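Local coordinates for rhamnosidase B (Bacillus sp., PDB 2OKX), which probably cleaves terminal alpha-L-rhamnose from rhamnose-bearing glycosides, as an inverting family 78 glycoside hydrolase, at residues R49-V54 with V59-V64. Numbering follows the deposited sequence.
Sequences RYVLFV and VGRGPV
R49 runs its aliphatic chain past the backbone of G62 and P63 where a beta hairpin begins, its second strand (57-62) forming one border of an antiparallel sheet in the N-terminal domain. The chain bends at chi2 (-70°), and the carbonyl O of P63 lies over one face of the guanidinium, which reaches on to the carbonyl of Y103. Y50 and G62 form a hydrogen-bonded pair, Y50 N to G62 O measuring 2.6 Å and G62 N to Y50 O a longer 3.2 Å. With chi1 at 74°, CG sits between the backbone N and the carbonyl carbon, laying the ring across the neighbouring strand; G62 N lies 3.5 Å above the ring plane. Glycine suits this place because a beta carbon on G62 would run into CE1 of Y50. Beyond the glycine, CD1 of Y50 lies 3.8 Å from CD of the cis-proline P63, while the tyrosine hydroxyl bonds to D74 and Y76. Cutting the ring back to an alanine here would probably strip G62 of its aromatic cover and leave D74 and Y76 without their hydroxyl partner. On the other face, V51 stands beside R61, whose long, extended chain brings NH1 to 3.8 Å from CG2 of V51 and carries the charge to E200, salt-bridged to R61 NE, and to F450, a cation-pi partner. L52, apolar and buried, packs on V59 and Y76; L52 N donates to G60 O at 2.9 Å, and V59 N to L52 O at 2.7 Å. Short branched valines suit the hairpin end: V54, also against L42, meets V59 CG2 with its own CG2 at 3.5 Å.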
ATOM      1  N   ARG A  49       0.345 -12.670  10.980  1.00 22.79           N
ATOM      2  CA  ARG A  49       0.538 -13.358   9.699  1.00 24.12           C
ATOM      3  C   ARG A  49       1.372 -14.628   9.898  1.00 24.69           C
ATOM      4  O   ARG A  49       2.059 -14.769  10.909  1.00 24.94           O
ATOM      5  CB  ARG A  49       1.257 -12.430   8.713  1.00 22.99           C
ATOM      6  CG  ARG A  49       0.538 -11.116   8.416  1.00 20.70           C
ATOM      7  CD  ARG A  49      -0.721 -11.335   7.596  1.00 22.39           C
ATOM      8  NE  ARG A  49      -1.315 -10.078   7.149  1.00 24.19           N
ATOM      9  CZ  ARG A  49      -2.379  -9.500   7.701  1.00 25.93           C
ATOM     10  NH1 ARG A  49      -2.991 -10.063   8.737  1.00 25.50           N
ATOM     11  NH2 ARG A  49      -2.835  -8.355   7.209  1.00 26.83           N
ATOM     12  N   TYR A  50       1.330 -15.544   8.930  1.00 23.99           N
ATOM     13  CA  TYR A  50       2.092 -16.783   9.044  1.00 22.92           C
ATOM     14  C   TYR A  50       2.759 -17.234   7.748  1.00 23.29           C
ATOM     15  O   TYR A  50       2.399 -16.793   6.659  1.00 21.52           O
ATOM     16  CB  TYR A  50       1.184 -17.929   9.505  1.00 21.28           C
ATOM     17  CG  TYR A  50       0.250 -18.431   8.416  1.00 20.49           C
ATOM     18  CD1 TYR A  50      -1.050 -17.943   8.298  1.00 18.81           C
ATOM     19  CD2 TYR A  50       0.692 -19.352   7.466  1.00 20.91           C
ATOM     20  CE1 TYR A  50      -1.888 -18.359   7.258  1.00 18.25           C
ATOM     21  CE2 TYR A  50      -0.135 -19.770   6.421  1.00 20.33           C
ATOM     22  CZ  TYR A  50      -1.420 -19.269   6.323  1.00 20.35           C
ATOM     23  OH  TYR A  50      -2.224 -19.666   5.279  1.00 20.90           O
ATOM     24  N   VAL A  51       3.729 -18.130   7.900  1.00 22.48           N
ATOM     25  CA  VAL A  51       4.430 -18.770   6.792  1.00 23.80           C
ATOM     26  C   VAL A  51       4.350 -20.259   7.155  1.00 24.57           C
ATOM     27  O   VAL A  51       4.867 -20.680   8.194  1.00 26.04           O
ATOM     28  CB  VAL A  51       5.904 -18.354   6.691  1.00 23.55           C
ATOM     29  CG1 VAL A  51       6.569 -19.140   5.567  1.00 25.31           C
ATOM     30  CG2 VAL A  51       6.015 -16.854   6.416  1.00 22.14           C
ATOM     31  N   LEU A  52       3.695 -21.045   6.307  1.00 24.85           N
ATOM     32  CA  LEU A  52       3.498 -22.471   6.561  1.00 25.12           C
ATOM     33  C   LEU A  52       4.478 -23.425   5.885  1.00 27.14           C
ATOM     34  O   LEU A  52       4.774 -23.292   4.694  1.00 26.54           O
ATOM     35  CB  LEU A  52       2.076 -22.866   6.156  1.00 23.23           C
ATOM     36  CG  LEU A  52       1.719 -24.358   6.165  1.00 24.59           C
ATOM     37  CD1 LEU A  52       1.696 -24.873   7.603  1.00 22.93           C
ATOM     38  CD2 LEU A  52       0.358 -24.563   5.504  1.00 23.92           C
ATOM     39  N   PHE A  53       4.960 -24.396   6.662  1.00 27.24           N
ATOM     40  CA  PHE A  53       5.885 -25.413   6.176  1.00 27.21           C
ATOM     41  C   PHE A  53       5.325 -26.800   6.491  1.00 29.28           C
ATOM     42  O   PHE A  53       4.848 -27.048   7.601  1.00 29.35           O
ATOM     43  CB  PHE A  53       7.254 -25.294   6.849  1.00 27.82           C
ATOM     44  CG  PHE A  53       7.972 -24.007   6.570  1.00 27.31           C
ATOM     45  CD1 PHE A  53       7.697 -22.866   7.317  1.00 27.90           C
ATOM     46  CD2 PHE A  53       8.945 -23.940   5.577  1.00 27.13           C
ATOM     47  CE1 PHE A  53       8.386 -21.679   7.084  1.00 27.41           C
ATOM     48  CE2 PHE A  53       9.639 -22.757   5.336  1.00 27.02           C
ATOM     49  CZ  PHE A  53       9.359 -21.626   6.091  1.00 28.81           C
ATOM     50  N   VAL A  54       5.369 -27.696   5.512  1.00 27.68           N
ATOM     51  CA  VAL A  54       4.895 -29.059   5.715  1.00 27.99           C
ATOM     52  C   VAL A  54       6.046 -29.973   5.335  1.00 28.26           C
ATOM     53  O   VAL A  54       6.429 -30.060   4.167  1.00 28.32           O
ATOM     54  CB  VAL A  54       3.667 -29.382   4.845  1.00 27.82           C
ATOM     55  CG1 VAL A  54       3.231 -30.820   5.082  1.00 27.18           C
ATOM     56  CG2 VAL A  54       2.525 -28.431   5.179  1.00 27.99           C
ATOM     57  N   VAL A  59       4.721 -24.112   2.130  1.00 23.84           N
ATOM     58  CA  VAL A  59       3.482 -24.308   1.397  1.00 24.07           C
ATOM     59  C   VAL A  59       2.686 -23.039   1.091  1.00 24.90           C
ATOM     60  O   VAL A  59       2.080 -22.932   0.026  1.00 25.65           O
ATOM     61  CB  VAL A  59       2.570 -25.305   2.148  1.00 23.21           C
ATOM     62  CG1 VAL A  59       1.213 -25.389   1.479  1.00 22.78           C
ATOM     63  CG2 VAL A  59       3.231 -26.678   2.175  1.00 23.48           C
ATOM     64  N   GLY A  60       2.682 -22.081   2.012  1.00 25.24           N
ATOM     65  CA  GLY A  60       1.925 -20.867   1.773  1.00 23.32           C
ATOM     66  C   GLY A  60       2.129 -19.780   2.811  1.00 22.65           C
ATOM     67  O   GLY A  60       2.907 -19.943   3.754  1.00 21.72           O
ATOM     68  N   ARG A  61       1.427 -18.667   2.614  1.00 22.09           N
ATOM     69  CA  ARG A  61       1.492 -17.507   3.502  1.00 22.61           C
ATOM     70  C   ARG A  61       0.076 -16.982   3.710  1.00 22.36           C
ATOM     71  O   ARG A  61      -0.798 -17.182   2.866  1.00 22.98           O
ATOM     72  CB  ARG A  61       2.336 -16.392   2.875  1.00 22.95           C
ATOM     73  CG  ARG A  61       3.755 -16.787   2.491  1.00 22.32           C
ATOM     74  CD  ARG A  61       4.419 -15.672   1.675  1.00 21.90           C
ATOM     75  NE  ARG A  61       5.718 -16.069   1.135  1.00 19.54           N
ATOM     76  CZ  ARG A  61       6.869 -15.977   1.791  1.00 20.29           C
ATOM     77  NH1 ARG A  61       6.903 -15.492   3.026  1.00 18.16           N
ATOM     78  NH2 ARG A  61       7.994 -16.380   1.212  1.00 22.82           N
ATOM     79  N   GLY A  62      -0.140 -16.300   4.830  1.00 22.90           N
ATOM     80  CA  GLY A  62      -1.451 -15.752   5.119  1.00 19.58           C
ATOM     81  C   GLY A  62      -1.519 -15.209   6.535  1.00 19.91           C
ATOM     82  O   GLY A  62      -0.486 -14.932   7.143  1.00 19.46           O
ATOM     83  N   PRO A  63      -2.728 -14.978   7.066  1.00 19.96           N
ATOM     84  CA  PRO A  63      -3.994 -15.174   6.356  1.00 18.87           C
ATOM     85  C   PRO A  63      -4.265 -13.900   5.557  1.00 19.68           C
ATOM     86  O   PRO A  63      -3.466 -12.970   5.597  1.00 19.57           O
ATOM     87  CB  PRO A  63      -4.989 -15.352   7.496  1.00 21.77           C
ATOM     88  CG  PRO A  63      -4.464 -14.373   8.516  1.00 20.73           C
ATOM     89  CD  PRO A  63      -2.965 -14.642   8.483  1.00 20.24           C
ATOM     90  N   VAL A  64      -5.371 -13.856   4.824  1.00 21.37           N
ATOM     91  CA  VAL A  64      -5.699 -12.646   4.081  1.00 21.70           C
ATOM     92  C   VAL A  64      -6.080 -11.618   5.144  1.00 22.63           C
ATOM     93  O   VAL A  64      -6.366 -11.991   6.285  1.00 23.22           O
ATOM     94  CB  VAL A  64      -6.880 -12.875   3.110  1.00 22.52           C
ATOM     95  CG1 VAL A  64      -6.476 -13.882   2.033  1.00 21.51           C
ATOM     96  CG2 VAL A  64      -8.102 -13.370   3.865  1.00 21.69           C
TER